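Local atomic coordinates of thioredoxin peroxidase 2 (Plasmodium falciparum, PDB entry 2C0D), a protein that probably reduces hydrogen peroxide and organic hydroperoxides to water and alcohols, as a mitochondrial thioredoxin-dependent 2-Cys peroxiredoxin of the malaria parasite. Residues 26-40 and 123-137. Numbering follows the deposited sequence. Where two conformers were deposited one is given.
Sequences LVTKKAYNFTAQGLN and TLVSDINKDISKNYN
The ring of Tyr-32 lies over Asn-135, whose CB sits 3.7 Å from the ring centroid and 20° off its normal, a CH-pi contact over one face. The backbone N of Phe-34 flanks the opposite face, offset toward the rim, while Asp-131 OD2 and Tyr-136 CE2 meet the edge in plane. With CG anti to the backbone N (chi1 174°), Tyr-32 extends along helix 131-135, and its OH donates a hydrogen bond of 2.5 Å to Asp-131 OD2. That oxygen is met on its anti side, the carboxylate being turned 78° from the ring. A water bound to OD2 also donates to Thr-35 O, tying the carboxylate to the start of strand 35-39. From the other segment, Tyr-136 OH donates to the backbone O of Tyr-32 at 2.8 Å, from somewhat outside the carbonyl plane; Phe-150 packs edge-to-face with the Tyr-136 ring.

Beside this pair, Ile-132 packs obliquely against Phe-34, with CG1 3.5 Å from Phe-34 CB and CD1 close to the ring atoms CG and CD1. Ala-36 CB extends the apolar seam to Val-125 CG1 at 3.6 Å. Beyond it strands 35-39 and 123-126 pair antiparallel. Leu-39 and Leu-124 form a hydrogen-bonded pair with reciprocal N-H to O bonds, and Ser-126 N donates to Gln-37 O at 2.9 Å, nearly straight. A second water bridges Gln-37 N and Ser-126 O.

The contact thus joins the N-terminal arm to an inner strand and the following helix of the thioredoxin-like peroxiredoxin fold, away from the predicted peroxidatic Cys-72. Each phenol end is held by a donated bond, Tyr-32 OH to the carboxylate of Asp-131 and Tyr-136 OH to the carbonyl of Tyr-32, and the bond to Asp-131, with its water, would probably stabilise that carboxylate's negative charge.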
loop_
_atom_site.group_PDB
_atom_site.type_symbol
_atom_site.label_atom_id
_atom_site.label_comp_id
_atom_site.label_asym_id
_atom_site.label_seq_id
_atom_site.Cartn_x
_atom_site.Cartn_y
_atom_site.Cartn_z
ATOM N N LEU B 26 -11.283 -0.626 -0.925
ATOM C CA LEU B 26 -11.213 -1.978 -1.573
ATOM C C LEU B 26 -10.834 -3.109 -0.604
ATOM O O LEU B 26 -11.370 -4.214 -0.709
ATOM C CB LEU B 26 -10.240 -1.966 -2.750
ATOM C CG LEU B 26 -10.563 -1.035 -3.933
ATOM C CD1 LEU B 26 -9.377 -0.978 -4.921
ATOM C CD2 LEU B 26 -11.847 -1.415 -4.649
ATOM N N VAL B 27 -9.890 -2.830 0.302
ATOM C CA VAL B 27 -9.425 -3.811 1.303
ATOM C C VAL B 27 -10.594 -4.165 2.221
ATOM O O VAL B 27 -11.358 -3.271 2.645
ATOM C CB VAL B 27 -8.184 -3.273 2.102
ATOM C CG1 VAL B 27 -7.830 -4.159 3.312
ATOM C CG2 VAL B 27 -6.967 -3.172 1.181
ATOM N N THR B 28 -10.726 -5.468 2.496
ATOM C CA THR B 28 -11.868 -6.102 3.220
ATOM C C THR B 28 -13.100 -6.392 2.365
ATOM O O THR B 28 -14.012 -7.102 2.804
ATOM C CB THR B 28 -12.295 -5.399 4.566
ATOM O OG1 THR B 28 -13.022 -4.189 4.298
ATOM C CG2 THR B 28 -11.083 -5.114 5.448
ATOM N N LYS B 29 -13.122 -5.873 1.148
ATOM C CA LYS B 29 -14.271 -6.099 0.289
ATOM C C LYS B 29 -13.934 -7.186 -0.739
ATOM O O LYS B 29 -12.750 -7.563 -0.904
ATOM C CB LYS B 29 -14.735 -4.779 -0.343
ATOM C CG LYS B 29 -15.162 -3.691 0.705
ATOM N N LYS B 30 -14.977 -7.712 -1.381
ATOM C CA LYS B 30 -14.806 -8.738 -2.421
ATOM C C LYS B 30 -14.159 -8.137 -3.662
ATOM O O LYS B 30 -14.637 -7.127 -4.192
ATOM C CB LYS B 30 -16.139 -9.364 -2.816
ATOM C CG LYS B 30 -16.655 -10.473 -1.875
ATOM C CD LYS B 30 -15.680 -11.655 -1.816
ATOM C CE LYS B 30 -15.986 -12.712 -2.854
ATOM N NZ LYS B 30 -16.427 -13.958 -2.150
ATOM N N ALA B 31 -13.131 -8.807 -4.164
ATOM C CA ALA B 31 -12.361 -8.297 -5.291
ATOM C C ALA B 31 -13.210 -8.298 -6.578
ATOM O O ALA B 31 -14.021 -9.187 -6.797
ATOM C CB ALA B 31 -11.129 -9.159 -5.478
ATOM N N TYR B 32 -12.990 -7.296 -7.411
ATOM C CA TYR B 32 -13.616 -7.239 -8.720
ATOM C C TYR B 32 -13.189 -8.434 -9.552
ATOM O O TYR B 32 -11.993 -8.632 -9.831
ATOM C CB TYR B 32 -13.223 -5.925 -9.412
ATOM C CG TYR B 32 -13.706 -5.832 -10.860
ATOM C CD1 TYR B 32 -15.079 -5.713 -11.161
ATOM C CD2 TYR B 32 -12.798 -5.839 -11.914
ATOM C CE1 TYR B 32 -15.532 -5.614 -12.488
ATOM C CE2 TYR B 32 -13.257 -5.725 -13.269
ATOM C CZ TYR B 32 -14.622 -5.625 -13.526
ATOM O OH TYR B 32 -15.104 -5.511 -14.839
ATOM N N ASN B 33 -14.185 -9.225 -9.963
ATOM C CA ASN B 33 -13.954 -10.459 -10.678
ATOM C C ASN B 33 -13.917 -10.209 -12.183
ATOM O O ASN B 33 -14.929 -10.268 -12.850
ATOM C CB ASN B 33 -15.102 -11.436 -10.346
ATOM C CG ASN B 33 -14.927 -12.803 -10.959
ATOM O OD1 ASN B 33 -13.835 -13.194 -11.422
ATOM N ND2 ASN B 33 -16.040 -13.578 -10.962
ATOM N N PHE B 34 -12.736 -9.984 -12.724
ATOM C CA PHE B 34 -12.636 -9.662 -14.145
ATOM C C PHE B 34 -12.536 -10.896 -15.006
ATOM O O PHE B 34 -12.218 -11.984 -14.525
ATOM C CB PHE B 34 -11.432 -8.767 -14.389
ATOM C CG PHE B 34 -10.131 -9.335 -13.897
ATOM C CD1 PHE B 34 -9.361 -10.166 -14.716
ATOM C CD2 PHE B 34 -9.652 -9.007 -12.632
ATOM C CE1 PHE B 34 -8.149 -10.662 -14.262
ATOM C CE2 PHE B 34 -8.450 -9.490 -12.180
ATOM C CZ PHE B 34 -7.688 -10.319 -13.002
ATOM N N THR B 35 -12.819 -10.708 -16.298
ATOM C CA THR B 35 -12.498 -11.693 -17.323
ATOM C C THR B 35 -11.766 -10.922 -18.435
ATOM O O THR B 35 -12.221 -9.847 -18.900
ATOM C CB THR B 35 -13.734 -12.452 -17.886
ATOM O OG1 THR B 35 -14.401 -13.168 -16.830
ATOM C CG2 THR B 35 -13.296 -13.482 -18.916
ATOM N N ALA B 36 -10.599 -11.425 -18.820
ATOM C CA ALA B 36 -9.783 -10.700 -19.799
ATOM C C ALA B 36 -8.899 -11.726 -20.473
ATOM O O ALA B 36 -8.688 -12.809 -19.936
ATOM C CB ALA B 36 -8.904 -9.626 -19.113
ATOM N N GLN B 37 -8.369 -11.383 -21.630
ATOM C CA GLN B 37 -7.361 -12.257 -22.240
ATOM C C GLN B 37 -6.033 -12.056 -21.564
ATOM O O GLN B 37 -5.687 -10.933 -21.146
ATOM C CB GLN B 37 -7.203 -11.956 -23.738
ATOM C CG GLN B 37 -8.446 -12.257 -24.548
ATOM C CD GLN B 37 -8.155 -12.189 -26.019
ATOM O OE1 GLN B 37 -7.628 -11.180 -26.496
ATOM N NE2 GLN B 37 -8.441 -13.273 -26.747
ATOM N N GLY B 38 -5.289 -13.146 -21.453
ATOM C CA GLY B 38 -3.953 -13.069 -20.903
ATOM C C GLY B 38 -2.998 -13.871 -21.767
ATOM O O GLY B 38 -3.428 -14.701 -22.600
ATOM N N LEU B 39 -1.715 -13.600 -21.585
ATOM C CA LEU B 39 -0.671 -14.303 -22.303
ATOM C C LEU B 39 0.072 -15.090 -21.221
ATOM O O LEU B 39 0.656 -14.485 -20.299
ATOM C CB LEU B 39 0.228 -13.273 -22.996
ATOM C CG LEU B 39 1.398 -13.762 -23.865
ATOM C CD1 LEU B 39 0.834 -14.508 -25.109
ATOM C CD2 LEU B 39 2.340 -12.584 -24.291
ATOM N N ASN B 40 0.008 -16.422 -21.265
ATOM C CA ASN B 40 0.636 -17.205 -20.175
ATOM C C ASN B 40 2.145 -17.498 -20.338
ATOM O O ASN B 40 2.793 -17.007 -21.276
ATOM C CB ASN B 40 -0.197 -18.457 -19.833
ATOM C CG ASN B 40 -0.003 -19.599 -20.848
ATOM O OD1 ASN B 40 0.849 -19.528 -21.737
ATOM N ND2 ASN B 40 -0.807 -20.645 -20.708
ATOM N N THR B 123 1.557 -15.032 -15.952
ATOM C CA THR B 123 0.596 -14.490 -16.914
ATOM C C THR B 123 0.505 -12.958 -16.911
ATOM O O THR B 123 0.450 -12.329 -15.843
ATOM C CB THR B 123 -0.786 -15.087 -16.606
ATOM O OG1 THR B 123 -0.699 -16.520 -16.793
ATOM C CG2 THR B 123 -1.903 -14.496 -17.540
ATOM N N LEU B 124 0.492 -12.367 -18.111
ATOM C CA LEU B 124 0.309 -10.941 -18.321
ATOM C C LEU B 124 -1.097 -10.716 -18.908
ATOM O O LEU B 124 -1.469 -11.312 -19.939
ATOM C CB LEU B 124 1.378 -10.385 -19.278
ATOM C CG LEU B 124 2.855 -10.553 -18.835
ATOM C CD1 LEU B 124 3.740 -9.971 -19.944
ATOM C CD2 LEU B 124 3.121 -9.784 -17.551
ATOM N N VAL B 125 -1.881 -9.893 -18.232
ATOM C CA VAL B 125 -3.289 -9.736 -18.572
ATOM C C VAL B 125 -3.485 -8.425 -19.295
ATOM O O VAL B 125 -2.982 -7.370 -18.878
ATOM C CB VAL B 125 -4.137 -9.655 -17.281
ATOM C CG1 VAL B 125 -5.644 -9.480 -17.615
ATOM C CG2 VAL B 125 -3.916 -10.912 -16.481
ATOM N N SER B 126 -4.295 -8.491 -20.354
ATOM C CA SER B 126 -4.616 -7.291 -21.130
ATOM C C SER B 126 -5.936 -6.639 -20.711
ATOM O O SER B 126 -7.041 -7.141 -21.046
ATOM C CB SER B 126 -4.630 -7.646 -22.613
ATOM O OG SER B 126 -3.301 -7.668 -23.083
ATOM N N ASP B 127 -5.831 -5.510 -20.000
ATOM C CA ASP B 127 -7.019 -4.738 -19.550
ATOM C C ASP B 127 -7.448 -3.746 -20.672
ATOM O O ASP B 127 -7.449 -2.526 -20.490
ATOM C CB ASP B 127 -6.698 -3.991 -18.244
ATOM C CG ASP B 127 -7.888 -3.196 -17.693
ATOM O OD1 ASP B 127 -9.062 -3.536 -17.996
ATOM O OD2 ASP B 127 -7.637 -2.277 -16.873
ATOM N N ILE B 128 -7.807 -4.301 -21.843
ATOM C CA ILE B 128 -7.929 -3.445 -23.025
ATOM C C ILE B 128 -9.144 -2.551 -22.976
ATOM O O ILE B 128 -9.126 -1.498 -23.625
ATOM C CB ILE B 128 -7.920 -4.176 -24.379
ATOM C CG1 ILE B 128 -8.954 -5.304 -24.363
ATOM C CG2 ILE B 128 -6.447 -4.473 -24.840
ATOM C CD1 ILE B 128 -9.265 -5.739 -25.770
ATOM N N ASN B 129 -10.140 -2.893 -22.145
ATOM C CA ASN B 129 -11.299 -1.993 -21.997
ATOM C C ASN B 129 -11.215 -1.065 -20.754
ATOM O O ASN B 129 -12.137 -0.275 -20.506
ATOM C CB ASN B 129 -12.593 -2.807 -21.945
ATOM C CG ASN B 129 -12.817 -3.626 -23.201
ATOM O OD1 ASN B 129 -12.433 -3.226 -24.308
ATOM N ND2 ASN B 129 -13.441 -4.812 -23.030
ATOM N N LYS B 130 -10.118 -1.198 -20.002
ATOM C CA LYS B 130 -9.769 -0.364 -18.819
ATOM C C LYS B 130 -10.616 -0.589 -17.582
ATOM O O LYS B 130 -10.370 0.073 -16.563
ATOM C CB LYS B 130 -9.725 1.152 -19.147
ATOM C CG LYS B 130 -8.875 1.454 -20.404
ATOM C CD LYS B 130 -8.743 2.937 -20.620
ATOM C CE LYS B 130 -7.994 3.219 -21.916
ATOM N NZ LYS B 130 -8.991 3.166 -23.044
ATOM N N ASP B 131 -11.573 -1.515 -17.643
ATOM C CA ASP B 131 -12.485 -1.769 -16.495
ATOM C C ASP B 131 -11.786 -2.425 -15.291
ATOM O O ASP B 131 -12.215 -2.230 -14.136
ATOM C CB ASP B 131 -13.710 -2.592 -16.915
ATOM C CG ASP B 131 -13.338 -3.956 -17.433
ATOM O OD1 ASP B 131 -12.899 -4.019 -18.609
ATOM O OD2 ASP B 131 -13.488 -4.984 -16.693
ATOM N N ILE B 132 -10.708 -3.175 -15.533
ATOM C CA ILE B 132 -10.032 -3.815 -14.415
ATOM C C ILE B 132 -9.323 -2.720 -13.642
ATOM O O ILE B 132 -9.498 -2.589 -12.414
ATOM C CB ILE B 132 -9.040 -4.887 -14.868
ATOM C CG1 ILE B 132 -9.760 -5.992 -15.710
ATOM C CG2 ILE B 132 -8.360 -5.527 -13.613
ATOM C CD1 ILE B 132 -8.742 -6.955 -16.320
ATOM N N SER B 133 -8.516 -1.926 -14.347
ATOM C CA SER B 133 -7.820 -0.804 -13.660
ATOM C C SER B 133 -8.820 0.145 -13.014
ATOM O O SER B 133 -8.585 0.614 -11.893
ATOM C CB SER B 133 -6.868 -0.036 -14.601
ATOM O OG SER B 133 -5.910 -0.946 -15.141
ATOM N N LYS B 134 -9.964 0.401 -13.667
ATOM C CA LYS B 134 -10.957 1.314 -13.067
ATOM C C LYS B 134 -11.499 0.762 -11.744
ATOM O O LYS B 134 -11.624 1.507 -10.744
ATOM C CB LYS B 134 -12.123 1.579 -14.035
ATOM C CG LYS B 134 -13.104 2.694 -13.523
ATOM N N ASN B 135 -11.816 -0.525 -11.749
ATOM C CA ASN B 135 -12.456 -1.152 -10.590
ATOM C C ASN B 135 -11.490 -1.446 -9.446
ATOM O O ASN B 135 -11.936 -1.660 -8.310
ATOM C CB ASN B 135 -13.176 -2.390 -11.049
ATOM C CG ASN B 135 -14.549 -2.046 -11.638
ATOM O OD1 ASN B 135 -14.756 -2.053 -12.849
ATOM N ND2 ASN B 135 -15.463 -1.645 -10.769
ATOM N N TYR B 136 -10.194 -1.439 -9.740
ATOM C CA TYR B 136 -9.152 -1.421 -8.666
ATOM C C TYR B 136 -8.656 -0.003 -8.293
ATOM O O TYR B 136 -7.703 0.116 -7.499
ATOM C CB TYR B 136 -8.021 -2.411 -8.978
ATOM C CG TYR B 136 -8.482 -3.849 -8.831
ATOM C CD1 TYR B 136 -8.302 -4.528 -7.608
ATOM C CD2 TYR B 136 -9.067 -4.542 -9.902
ATOM C CE1 TYR B 136 -8.747 -5.877 -7.439
ATOM C CE2 TYR B 136 -9.525 -5.920 -9.741
ATOM C CZ TYR B 136 -9.351 -6.545 -8.501
ATOM O OH TYR B 136 -9.759 -7.850 -8.302
ATOM N N ASN B 137 -9.335 1.040 -8.824
ATOM C CA ASN B 137 -9.068 2.455 -8.495
ATOM C C ASN B 137 -7.642 2.858 -8.890
ATOM O O ASN B 137 -6.995 3.680 -8.228
ATOM C CB ASN B 137 -9.291 2.686 -6.988
ATOM C CG ASN B 137 -10.752 2.528 -6.582
ATOM O OD1 ASN B 137 -11.669 2.720 -7.378
ATOM N ND2 ASN B 137 -10.972 2.177 -5.307
HETATM O O HOH W 1 -12.618 -7.441 -17.331
HETATM O O HOH W 2 -8.489 -8.736 -22.757
#